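Local atomic coordinates of tryptophan decarboxylase 1 (Oryza sativa subsp. japonica, PDB entry 6KHN), a protein that decarboxylates L-tryptophan to tryptamine and 5-hydroxy-L-tryptophan to serotonin, using pyridoxal 5'-phosphate as cofactor and working as a homodimer. Residues G126-A131 and V370-D375; S120-V125 and R382-L387. All coordinates share one frame; numbering follows the deposited sequence.

Contact 1: residues G126-A131 and V370-D375. With SRO (serotonin), chain D.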
loop_
_atom_site.group_PDB
_atom_site.type_symbol
_atom_site.label_atom_id
_atom_site.label_comp_id
_atom_site.label_asym_id
_atom_site.label_seq_id
_atom_site.Cartn_x
_atom_site.Cartn_y
_atom_site.Cartn_z
ATOM N N GLY A 126 0.515 -11.115 5.765
ATOM C CA GLY A 126 0.880 -11.164 7.166
ATOM C C GLY A 126 0.032 -10.316 8.092
ATOM O O GLY A 126 0.582 -9.551 8.887
ATOM N N PHE A 127 -1.297 -10.434 8.030
ATOM C CA PHE A 127 -2.108 -9.571 8.884
ATOM C C PHE A 127 -1.908 -9.892 10.361
ATOM O O PHE A 127 -1.947 -8.984 11.186
ATOM C CB PHE A 127 -3.593 -9.661 8.512
ATOM C CG PHE A 127 -4.026 -11.004 7.982
ATOM C CD1 PHE A 127 -4.157 -12.097 8.829
ATOM C CD2 PHE A 127 -4.359 -11.153 6.658
ATOM C CE1 PHE A 127 -4.595 -13.328 8.351
ATOM C CE2 PHE A 127 -4.772 -12.379 6.161
ATOM C CZ PHE A 127 -4.890 -13.472 7.015
ATOM N N THR A 128 -1.685 -11.161 10.712
ATOM C CA THR A 128 -1.317 -11.552 12.067
ATOM C C THR A 128 0.053 -12.215 12.049
ATOM O O THR A 128 0.530 -12.679 11.003
ATOM C CB THR A 128 -2.327 -12.531 12.694
ATOM O OG1 THR A 128 -2.478 -13.684 11.837
ATOM C CG2 THR A 128 -3.676 -11.862 12.905
ATOM N N TRP A 129 0.667 -12.286 13.234
ATOM C CA TRP A 129 1.895 -13.059 13.378
ATOM C C TRP A 129 1.678 -14.491 12.901
ATOM O O TRP A 129 2.483 -15.024 12.143
ATOM C CB TRP A 129 2.369 -13.042 14.832
ATOM C CG TRP A 129 3.584 -13.914 15.099
ATOM C CD1 TRP A 129 4.897 -13.539 15.017
ATOM C CD2 TRP A 129 3.591 -15.296 15.485
ATOM N NE1 TRP A 129 5.718 -14.600 15.329
ATOM C CE2 TRP A 129 4.946 -15.688 15.622
ATOM C CE3 TRP A 129 2.586 -16.242 15.728
ATOM C CZ2 TRP A 129 5.319 -16.974 15.996
ATOM C CZ3 TRP A 129 2.961 -17.526 16.106
ATOM C CH2 TRP A 129 4.316 -17.876 16.236
ATOM N N GLN A 130 0.565 -15.106 13.315
ATOM C CA GLN A 130 0.275 -16.493 12.983
ATOM C C GLN A 130 0.086 -16.689 11.483
ATOM O O GLN A 130 0.508 -17.707 10.933
ATOM C CB GLN A 130 -0.972 -16.965 13.734
ATOM C CG GLN A 130 -1.255 -18.477 13.584
ATOM C CD GLN A 130 -0.047 -19.300 13.998
ATOM O OE1 GLN A 130 0.834 -19.573 13.186
ATOM N NE2 GLN A 130 0.018 -19.663 15.274
ATOM N N ALA A 131 -0.551 -15.724 10.807
ATOM C CA ALA A 131 -0.746 -15.796 9.359
ATOM C C ALA A 131 0.543 -16.009 8.590
ATOM O O ALA A 131 0.471 -16.454 7.433
ATOM C CB ALA A 131 -1.398 -14.532 8.799
ATOM N N VAL A 370 2.780 -11.064 20.796
ATOM C CA VAL A 370 3.121 -10.628 19.443
ATOM C C VAL A 370 2.302 -9.386 19.127
ATOM O O VAL A 370 1.232 -9.160 19.694
ATOM C CB VAL A 370 2.861 -11.716 18.359
ATOM C CG1 VAL A 370 3.637 -12.964 18.639
ATOM C CG2 VAL A 370 1.357 -12.040 18.247
ATOM N N THR A 371 2.804 -8.576 18.196
ATOM C CA THR A 371 2.000 -7.496 17.635
ATOM C C THR A 371 1.577 -7.896 16.231
ATOM O O THR A 371 2.427 -8.086 15.358
ATOM C CB THR A 371 2.739 -6.153 17.609
ATOM O OG1 THR A 371 3.316 -5.881 18.892
ATOM C CG2 THR A 371 1.747 -5.020 17.283
ATOM N N ASP A 372 0.273 -8.056 16.025
ATOM C CA ASP A 372 -0.244 -8.279 14.683
ATOM C C ASP A 372 -0.209 -6.956 13.926
ATOM O O ASP A 372 -0.757 -5.953 14.389
ATOM C CB ASP A 372 -1.651 -8.857 14.753
ATOM C CG ASP A 372 -1.718 -10.111 15.626
ATOM O OD1 ASP A 372 -0.839 -10.990 15.451
ATOM O OD2 ASP A 372 -2.632 -10.213 16.483
ATOM N N LEU A 373 0.471 -6.930 12.786
ATOM C CA LEU A 373 0.754 -5.633 12.199
ATOM C C LEU A 373 -0.444 -5.048 11.464
ATOM O O LEU A 373 -0.417 -3.866 11.120
ATOM C CB LEU A 373 1.987 -5.730 11.296
ATOM C CG LEU A 373 3.298 -5.967 12.076
ATOM C CD1 LEU A 373 4.445 -6.280 11.129
ATOM C CD2 LEU A 373 3.670 -4.774 12.976
ATOM N N LYS A 374 -1.519 -5.816 11.271
ATOM C CA LYS A 374 -2.780 -5.187 10.888
ATOM C C LYS A 374 -3.227 -4.123 11.893
ATOM O O LYS A 374 -3.956 -3.200 11.514
ATOM C CB LYS A 374 -3.877 -6.234 10.735
ATOM C CG LYS A 374 -4.270 -6.917 12.038
ATOM C CD LYS A 374 -5.581 -7.651 11.869
ATOM C CE LYS A 374 -5.991 -8.354 13.151
ATOM N NZ LYS A 374 -6.706 -7.400 14.036
ATOM N N ASP A 375 -2.803 -4.218 13.157
ATOM C CA ASP A 375 -3.203 -3.252 14.176
ATOM C C ASP A 375 -2.320 -2.006 14.182
ATOM O O ASP A 375 -2.472 -1.162 15.072
ATOM C CB ASP A 375 -3.189 -3.912 15.561
ATOM C CG ASP A 375 -4.222 -5.040 15.691
ATOM O OD1 ASP A 375 -5.235 -5.034 14.954
ATOM O OD2 ASP A 375 -4.024 -5.938 16.531
HETATM O OH SRO D . -5.594 -13.538 -0.319
HETATM C CZ3 SRO D . -5.790 -12.469 0.553
HETATM C CH2 SRO D . -5.182 -11.249 0.251
HETATM C CZ2 SRO D . -5.367 -10.156 1.094
HETATM C CE2 SRO D . -6.171 -10.301 2.248
HETATM N NE1 SRO D . -6.525 -9.413 3.245
HETATM C CD1 SRO D . -7.334 -10.062 4.129
HETATM C CG SRO D . -7.488 -11.368 3.691
HETATM C CD2 SRO D . -6.769 -11.510 2.535
HETATM C CE3 SRO D . -6.576 -12.616 1.683
HETATM C CB SRO D . -8.379 -12.239 4.580
HETATM C CA SRO D . -8.297 -11.605 5.974
HETATM N NZ SRO D . -9.578 -11.087 6.451
HETATM O O HOH W 1 1.438 -9.431 11.692
HETATM O O HOH W 2 -0.774 -14.053 15.600
#
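Asp372 reaches across to the turn at Thr128 and Trp129, where its OD1 accepts the backbone N-H of Trp129 (N to OD1 3.0 Å, nearly straight at 168°). The donor meets the anti side of that oxygen and lies 24° out of the carboxylate plane. With CG set beside its own backbone N (chi1 -54°), the Asp372 carboxylate runs alongside the Thr128 side chain, both pointing the same way. A water that donates to the same OD1 accepts from the backbone N of Gln130, so this oxygen holds the N-H of Trp129 directly and that of Gln130 through the water; OD2 is hydrogen-bonded to Ser365 OG. Within the turn, Thr128 OG1 accepts from Ala131 N at 3.0 Å, an ST motif.

Trp129 extends its CG opposite the backbone N, which offers the five-membered ring to Val370 CG1. This CH-pi contact over one face puts CG1 3.8 Å from the ring centroid, while Val370 CG2 touches Trp129 CB. NE1, in the same five-membered ring, is hydrogen-bonded to Glu137.

Lys374 donates its backbone N to Phe127 O (3.2 Å) and folds its first methylenes over that oxygen, with NZ turned back to a salt bridge with Asp375 OD1. The Phe127 ring leads away from this backbone pairing, bringing CE2 to 3.6 Å from CA of serotonin, and meets Phe103 of the second subunit edge-to-face. The two loops thus form part of the wall of the serotonin-binding pocket, which lies at the dimer interface of this group II decarboxylase.

Contact 2: residues S120-V125 and R382-L387. With SRO (serotonin), chain D.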
loop_
_atom_site.group_PDB
_atom_site.type_symbol
_atom_site.label_atom_id
_atom_site.label_comp_id
_atom_site.label_asym_id
_atom_site.label_seq_id
_atom_site.Cartn_x
_atom_site.Cartn_y
_atom_site.Cartn_z
ATOM N N SER A 120 7.004 -11.421 -3.666
ATOM C CA SER A 120 5.901 -11.578 -4.624
ATOM C C SER A 120 5.617 -13.039 -4.943
ATOM O O SER A 120 4.466 -13.403 -5.207
ATOM C CB SER A 120 6.200 -10.848 -5.938
ATOM O OG SER A 120 6.215 -9.437 -5.754
ATOM N N ALA A 121 6.641 -13.890 -4.948
ATOM C CA ALA A 121 6.389 -15.272 -5.338
ATOM C C ALA A 121 5.848 -16.099 -4.172
ATOM O O ALA A 121 4.954 -16.930 -4.361
ATOM C CB ALA A 121 7.659 -15.895 -5.907
ATOM N N MET A 122 6.375 -15.902 -2.963
ATOM C CA MET A 122 5.791 -16.582 -1.809
ATOM C C MET A 122 4.405 -16.032 -1.494
ATOM O O MET A 122 3.491 -16.793 -1.147
ATOM C CB MET A 122 6.721 -16.460 -0.608
ATOM C CG MET A 122 8.073 -17.087 -0.916
ATOM S SD MET A 122 9.155 -17.212 0.513
ATOM C CE MET A 122 9.209 -15.504 1.060
ATOM N N ASN A 123 4.231 -14.713 -1.622
ATOM C CA ASN A 123 2.904 -14.092 -1.652
ATOM C C ASN A 123 2.103 -14.400 -0.386
ATOM O O ASN A 123 0.903 -14.682 -0.443
ATOM C CB ASN A 123 2.127 -14.529 -2.903
ATOM C CG ASN A 123 1.021 -13.551 -3.263
ATOM O OD1 ASN A 123 1.157 -12.354 -3.050
ATOM N ND2 ASN A 123 -0.088 -14.061 -3.790
ATOM N N THR A 124 2.782 -14.379 0.759
ATOM C CA THR A 124 2.123 -14.501 2.053
ATOM C C THR A 124 1.427 -13.191 2.415
ATOM O O THR A 124 1.768 -12.118 1.913
ATOM C CB THR A 124 3.140 -14.892 3.143
ATOM O OG1 THR A 124 4.133 -13.865 3.283
ATOM C CG2 THR A 124 3.848 -16.192 2.753
ATOM N N VAL A 125 0.427 -13.293 3.287
ATOM C CA VAL A 125 -0.358 -12.151 3.747
ATOM C C VAL A 125 -0.232 -12.091 5.266
ATOM O O VAL A 125 -0.819 -12.916 5.980
ATOM C CB VAL A 125 -1.829 -12.256 3.324
ATOM C CG1 VAL A 125 -2.576 -10.967 3.698
ATOM C CG2 VAL A 125 -1.927 -12.541 1.827
ATOM N N ARG A 382 -1.280 -7.421 3.960
ATOM C CA ARG A 382 -0.004 -6.732 3.774
ATOM C C ARG A 382 1.021 -7.697 3.201
ATOM O O ARG A 382 1.036 -8.891 3.526
ATOM C CB ARG A 382 0.532 -6.117 5.084
ATOM C CG ARG A 382 0.767 -7.112 6.228
ATOM C CD ARG A 382 0.670 -6.423 7.615
ATOM N NE ARG A 382 1.424 -5.173 7.646
ATOM C CZ ARG A 382 2.745 -5.108 7.779
ATOM N NH1 ARG A 382 3.454 -6.228 7.906
ATOM N NH2 ARG A 382 3.360 -3.932 7.779
ATOM N N ARG A 383 1.885 -7.148 2.360
ATOM C CA ARG A 383 2.961 -7.896 1.743
ATOM C C ARG A 383 4.101 -8.114 2.733
ATOM O O ARG A 383 4.204 -7.448 3.771
ATOM C CB ARG A 383 3.500 -7.147 0.529
ATOM C CG ARG A 383 2.703 -7.319 -0.707
ATOM C CD ARG A 383 3.196 -6.356 -1.778
ATOM N NE ARG A 383 4.625 -6.143 -1.659
ATOM C CZ ARG A 383 5.545 -6.870 -2.276
ATOM N NH1 ARG A 383 5.201 -7.858 -3.086
ATOM N NH2 ARG A 383 6.822 -6.589 -2.072
ATOM N N PHE A 384 4.996 -9.034 2.367
ATOM C CA PHE A 384 6.232 -9.287 3.111
ATOM C C PHE A 384 7.301 -8.258 2.705
ATOM O O PHE A 384 8.298 -8.557 2.049
ATOM C CB PHE A 384 6.667 -10.726 2.854
ATOM C CG PHE A 384 7.816 -11.205 3.702
ATOM C CD1 PHE A 384 8.389 -10.402 4.673
ATOM C CD2 PHE A 384 8.324 -12.490 3.509
ATOM C CE1 PHE A 384 9.440 -10.861 5.437
ATOM C CE2 PHE A 384 9.376 -12.959 4.266
ATOM C CZ PHE A 384 9.945 -12.145 5.233
ATOM N N ARG A 385 7.101 -7.012 3.153
ATOM C CA ARG A 385 8.039 -5.956 2.779
ATOM C C ARG A 385 9.302 -5.966 3.622
ATOM O O ARG A 385 10.301 -5.363 3.212
ATOM C CB ARG A 385 7.383 -4.577 2.865
ATOM C CG ARG A 385 6.310 -4.355 1.828
ATOM C CD ARG A 385 6.149 -2.890 1.472
ATOM N NE ARG A 385 4.924 -2.324 2.016
ATOM C CZ ARG A 385 3.755 -2.310 1.378
ATOM N NH1 ARG A 385 3.648 -2.814 0.147
ATOM N NH2 ARG A 385 2.694 -1.761 1.971
ATOM N N GLY A 386 9.301 -6.654 4.767
ATOM C CA GLY A 386 10.525 -6.741 5.548
ATOM C C GLY A 386 11.661 -7.418 4.802
ATOM O O GLY A 386 12.832 -7.088 5.019
ATOM N N LEU A 387 11.329 -8.366 3.910
ATOM C CA LEU A 387 12.349 -9.175 3.251
ATOM C C LEU A 387 13.324 -8.314 2.453
ATOM O O LEU A 387 14.543 -8.434 2.617
ATOM C CB LEU A 387 11.686 -10.215 2.346
ATOM C CG LEU A 387 12.635 -11.253 1.737
ATOM C CD1 LEU A 387 13.312 -12.066 2.831
ATOM C CD2 LEU A 387 11.901 -12.166 0.730
HETATM O OH SRO D . -5.594 -13.538 -0.319
HETATM C CZ3 SRO D . -5.790 -12.469 0.553
HETATM C CH2 SRO D . -5.182 -11.249 0.251
HETATM C CZ2 SRO D . -5.367 -10.156 1.094
HETATM C CE2 SRO D . -6.171 -10.301 2.248
HETATM N NE1 SRO D . -6.525 -9.413 3.245
HETATM C CD1 SRO D . -7.334 -10.062 4.129
HETATM C CG SRO D . -7.488 -11.368 3.691
HETATM C CD2 SRO D . -6.769 -11.510 2.535
HETATM C CE3 SRO D . -6.576 -12.616 1.683
HETATM C CB SRO D . -8.379 -12.239 4.580
HETATM C CA SRO D . -8.297 -11.605 5.974
HETATM N NZ SRO D . -9.578 -11.087 6.451
HETATM O O HOH W 3 4.202 -10.976 0.540
#
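Arg382 meets the end of the 120-125 segment through its backbone: its carbonyl O faces CA of Val125 in a CA-H...O contact of 3.6 Å, and Val125 CG1 packs on its N. Its own side chain turns away, to a salt bridge with Glu139. Val125 also presents its methyls to serotonin, CG2 coming to 3.8 Å from CH2.

Arg383 starts away from the helix but comes back through a bend at chi3 (33°), which returns the guanidinium to Ser120. There NH1 donates to Ser120 OG over 3.3 Å, at a bent 137° and with the oxygen 19° out of the guanidinium plane. NH2 forms a salt bridge with Asp116, one turn earlier on the same helix, and Ser120 OG is also hydrogen-bonded to Asp116 O. An alanine in place of Arg383 would probably leave Asp116 without its cationic mate and Ser120 OG with one partner fewer, opening a gap beside the helix end.

Phe384 is the centre of an inverse gamma turn, and its backbone N donates to a water that in turn donates to Thr124 O. Its CB lies 4.1 Å from Thr124 OG1, the two side chains running side by side. With CG opposite the backbone N, the ring extends to Met122, whose CE arrives at the ring edge, 4.0 Å from CD2. Leu387 adds CD2 to the same methyl at 4.3 Å and sets its CB over the centre of one ring face.

Phe384 and Leu387 thereby fill the junction between helices 110-122 and 133-149, touching Met138 of the latter, as helix 386-420 begins; Arg382 borders strand 168-172, and Met122 packs on Met92 of the second subunit.

How the contacts relate
The last turn of helix 110-122 and the residues after it form 120-125, the first half of contact 2, and the chain runs straight on into 126-131, the first half of contact 1. It then passes through helix 133-149 and the seven-stranded mixed sheet before returning at 370-375, where contact 1 closes a loop of 238 intervening residues. A few residues later 382-387 closes contact 2 around it, so the smaller loop sits within the larger. The contacts' centres lie 13 Å apart, joined by a probable hydrogen bond from Gly126 N to Arg382 O. Together they tie the connection between helices 110-122 and 133-149 to the approach to helix 386-420, beside serotonin and the second subunit.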